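Side-chain contact in 3-alpha-hydroxysteroid dehydrogenase (PDB 2DKN), which catalyses the NAD(H)-dependent oxidation and reduction of the 3-alpha-hydroxyl position of steroids, as a Rossmann-fold member of the short-chain dehydrogenase family: residues A[9-14]-A[187-192]. Sequence-based numbering, arbitrary orientation.
With NAI (1,4-dihydronicotinamide adenine dinucleotide), chain C.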
loop_
_atom_site.group_PDB
_atom_site.type_symbol
_atom_site.label_atom_id
_atom_site.label_comp_id
_atom_site.label_asym_id
_atom_site.label_seq_id
_atom_site.Cartn_x
_atom_site.Cartn_y
_atom_site.Cartn_z
ATOM N N SER A 9 14.552 -4.451 15.655
ATOM C CA SER A 9 14.463 -3.136 16.269
ATOM C C SER A 9 15.810 -2.407 16.426
ATOM O O SER A 9 15.818 -1.226 16.788
ATOM C CB SER A 9 13.835 -3.257 17.665
ATOM O OG SER A 9 14.585 -4.158 18.467
ATOM N N ALA A 10 16.933 -3.100 16.208
ATOM C CA ALA A 10 18.249 -2.509 16.553
ATOM C C ALA A 10 18.829 -1.645 15.443
ATOM O O ALA A 10 19.834 -0.951 15.653
ATOM C CB ALA A 10 19.270 -3.629 16.929
ATOM N N SER A 11 18.209 -1.671 14.265
ATOM C CA SER A 11 18.766 -1.001 13.087
ATOM C C SER A 11 17.686 -0.576 12.107
ATOM O O SER A 11 16.574 -1.101 12.140
ATOM C CB SER A 11 19.768 -1.937 12.382
ATOM O OG SER A 11 20.452 -1.304 11.298
ATOM N N GLY A 12 18.073 0.289 11.170
ATOM C CA GLY A 12 17.241 0.630 10.022
ATOM C C GLY A 12 15.789 0.947 10.294
ATOM O O GLY A 12 15.489 1.771 11.159
ATOM N N ILE A 13 14.901 0.296 9.539
ATOM C CA ILE A 13 13.446 0.523 9.617
ATOM C C ILE A 13 12.885 0.199 11.008
ATOM O O ILE A 13 12.094 0.956 11.550
ATOM C CB ILE A 13 12.675 -0.292 8.552
ATOM C CG1 ILE A 13 13.119 0.123 7.150
ATOM C CG2 ILE A 13 11.141 -0.129 8.733
ATOM C CD1 ILE A 13 12.693 -0.848 6.060
ATOM N N GLY A 14 13.314 -0.920 11.578
ATOM C CA GLY A 14 12.844 -1.333 12.896
ATOM C C GLY A 14 13.220 -0.353 13.990
ATOM O O GLY A 14 12.424 -0.074 14.900
ATOM N N GLU A 187 17.401 3.764 3.230
ATOM C CA GLU A 187 18.788 4.292 3.168
ATOM C C GLU A 187 18.819 3.738 4.610
ATOM O O GLU A 187 18.712 4.479 5.589
ATOM C CB GLU A 187 18.797 5.812 3.194
ATOM C CG GLU A 187 18.542 6.417 1.833
ATOM C CD GLU A 187 19.662 6.105 0.860
ATOM O OE1 GLU A 187 19.478 6.337 -0.360
ATOM O OE2 GLU A 187 20.726 5.619 1.311
ATOM N N THR A 188 18.996 2.430 4.782
ATOM C CA THR A 188 19.820 1.780 5.792
ATOM C C THR A 188 21.126 1.018 5.554
ATOM O O THR A 188 21.611 0.943 4.435
ATOM C CB THR A 188 18.863 0.685 6.343
ATOM O OG1 THR A 188 18.839 -0.417 5.422
ATOM C CG2 THR A 188 17.410 1.230 6.433
ATOM N N PRO A 189 21.708 0.462 6.640
ATOM C CA PRO A 189 22.918 -0.348 6.461
ATOM C C PRO A 189 22.735 -1.513 5.493
ATOM O O PRO A 189 23.688 -1.899 4.811
ATOM C CB PRO A 189 23.231 -0.828 7.887
ATOM C CG PRO A 189 22.721 0.284 8.735
ATOM C CD PRO A 189 21.385 0.615 8.076
ATOM N N LEU A 190 21.520 -2.047 5.399
ATOM C CA LEU A 190 21.249 -3.127 4.463
ATOM C C LEU A 190 21.422 -2.636 3.017
ATOM O O LEU A 190 22.077 -3.289 2.198
ATOM C CB LEU A 190 19.834 -3.685 4.673
ATOM C CG LEU A 190 19.391 -4.923 3.869
ATOM C CD1 LEU A 190 18.271 -5.682 4.622
ATOM C CD2 LEU A 190 18.927 -4.584 2.425
ATOM N N LEU A 191 20.803 -1.506 2.679
ATOM C CA LEU A 191 20.988 -0.958 1.332
ATOM C C LEU A 191 22.448 -0.594 1.066
ATOM O O LEU A 191 22.961 -0.817 -0.048
ATOM C CB LEU A 191 20.120 0.268 1.099
ATOM C CG LEU A 191 20.247 0.945 -0.273
ATOM C CD1 LEU A 191 19.739 0.029 -1.366
ATOM C CD2 LEU A 191 19.513 2.280 -0.312
ATOM N N GLN A 192 23.111 0.013 2.045
ATOM C CA GLN A 192 24.511 0.404 1.799
ATOM C C GLN A 192 25.388 -0.821 1.479
ATOM O O GLN A 192 26.285 -0.755 0.637
ATOM C CB GLN A 192 25.113 1.204 2.967
ATOM C CG GLN A 192 24.240 2.348 3.549
ATOM C CD GLN A 192 23.466 3.174 2.519
ATOM O OE1 GLN A 192 22.285 3.514 2.739
ATOM N NE2 GLN A 192 24.120 3.520 1.407
HETATM P PA NAI C . 18.826 -3.370 8.756
HETATM O O1A NAI C . 19.909 -4.341 8.518
HETATM O O2A NAI C . 19.211 -1.980 9.095
HETATM O O5B NAI C . 17.869 -3.907 9.923
HETATM C C5B NAI C . 17.469 -5.246 9.968
HETATM C C4B NAI C . 17.547 -5.692 11.422
HETATM O O4B NAI C . 17.135 -7.046 11.412
HETATM C C3B NAI C . 18.962 -5.629 11.992
HETATM O O3B NAI C . 18.979 -5.023 13.270
HETATM C C2B NAI C . 19.299 -7.103 12.131
HETATM O O2B NAI C . 20.202 -7.399 13.173
HETATM C C1B NAI C . 17.923 -7.751 12.319
HETATM N N9A NAI C . 18.100 -9.172 11.989
HETATM C C8A NAI C . 18.609 -9.712 10.824
HETATM N N7A NAI C . 18.676 -11.056 10.993
HETATM C C5A NAI C . 18.245 -11.371 12.250
HETATM C C6A NAI C . 18.118 -12.572 12.960
HETATM N N6A NAI C . 18.599 -13.746 12.498
HETATM N N1A NAI C . 17.628 -12.529 14.250
HETATM C C2A NAI C . 17.275 -11.337 14.843
HETATM N N3A NAI C . 17.400 -10.153 14.152
HETATM C C4A NAI C . 17.890 -10.178 12.878
HETATM O O3 NAI C . 17.922 -3.452 7.434
HETATM P PN NAI C . 16.537 -2.692 7.118
HETATM O O1N NAI C . 16.039 -1.919 8.269
HETATM O O2N NAI C . 16.747 -1.980 5.844
HETATM O O5D NAI C . 15.595 -3.962 6.851
HETATM C C5D NAI C . 14.384 -4.146 7.571
HETATM C C4D NAI C . 13.476 -4.985 6.680
HETATM O O4D NAI C . 13.184 -4.223 5.514
HETATM C C3D NAI C . 14.125 -6.279 6.196
HETATM O O3D NAI C . 13.129 -7.294 6.217
HETATM C C2D NAI C . 14.448 -5.979 4.733
HETATM O O2D NAI C . 14.397 -7.139 3.951
HETATM C C1D NAI C . 13.317 -5.029 4.363
HETATM N N1N NAI C . 13.615 -4.200 3.164
HETATM C C2N NAI C . 14.673 -3.335 3.180
HETATM C C3N NAI C . 14.942 -2.559 2.064
HETATM C C7N NAI C . 16.071 -1.560 2.097
HETATM O O7N NAI C . 16.359 -0.940 0.892
HETATM N N7N NAI C . 16.744 -1.286 3.232
HETATM C C4N NAI C . 14.124 -2.652 0.921
HETATM C C5N NAI C . 13.013 -3.521 0.939
HETATM C C6N NAI C . 12.782 -4.288 2.072
#
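Thr188 lays its CG2 methyl 3.6 Å from Gly12 CA, and beside it the ring of Pro189 meets the Ser11 hydroxyl, with CG 3.8 Å from OG. Through these contacts the glycine-rich coenzyme loop of the Rossmann fold, which runs from strand 3-7 into helix 12-23, faces the start of helix 189-196 across the pyrophosphate of NADH. Both phosphates are gripped. With chi1 at -174°, the Ser11 hydroxyl is swung away from the backbone N and reaches the adenosine-side phosphate, OG donating to NAI O2A at 2.6 Å, while the backbone N of Ile13 donates to NAI O1N at 2.8 Å. From the 187-192 side Thr188 OG1 donates to NAI O2N, again at 2.6 Å. Gly12, at a positive phi, carries no side chain; a beta carbon would collide with O1N and crowd the Thr188 methyl. Leu190 closes over the bridging oxygen, its CB 3.4 Å from NAI O3, with CD1 near the nicotinamide ribose and CD2 near the carboxamide. Replacing Leu190 by alanine would keep CB at the bridge but is likely to open a gap beside the ribose and the carboxamide, where CD1 and CD2 had packed. Farther out, Pro217 at the start of helix 217-228 packs on Thr188, and the same helix backs Ile13 through Val220 and Ile224. A chi1 of 79° sets the hydroxyl of Thr188, the N-cap residue, where it serves phosphate and helix together: Leu190 N donates a weak, bent capping bond to Thr188 OG1 (3.1 Å, 130°).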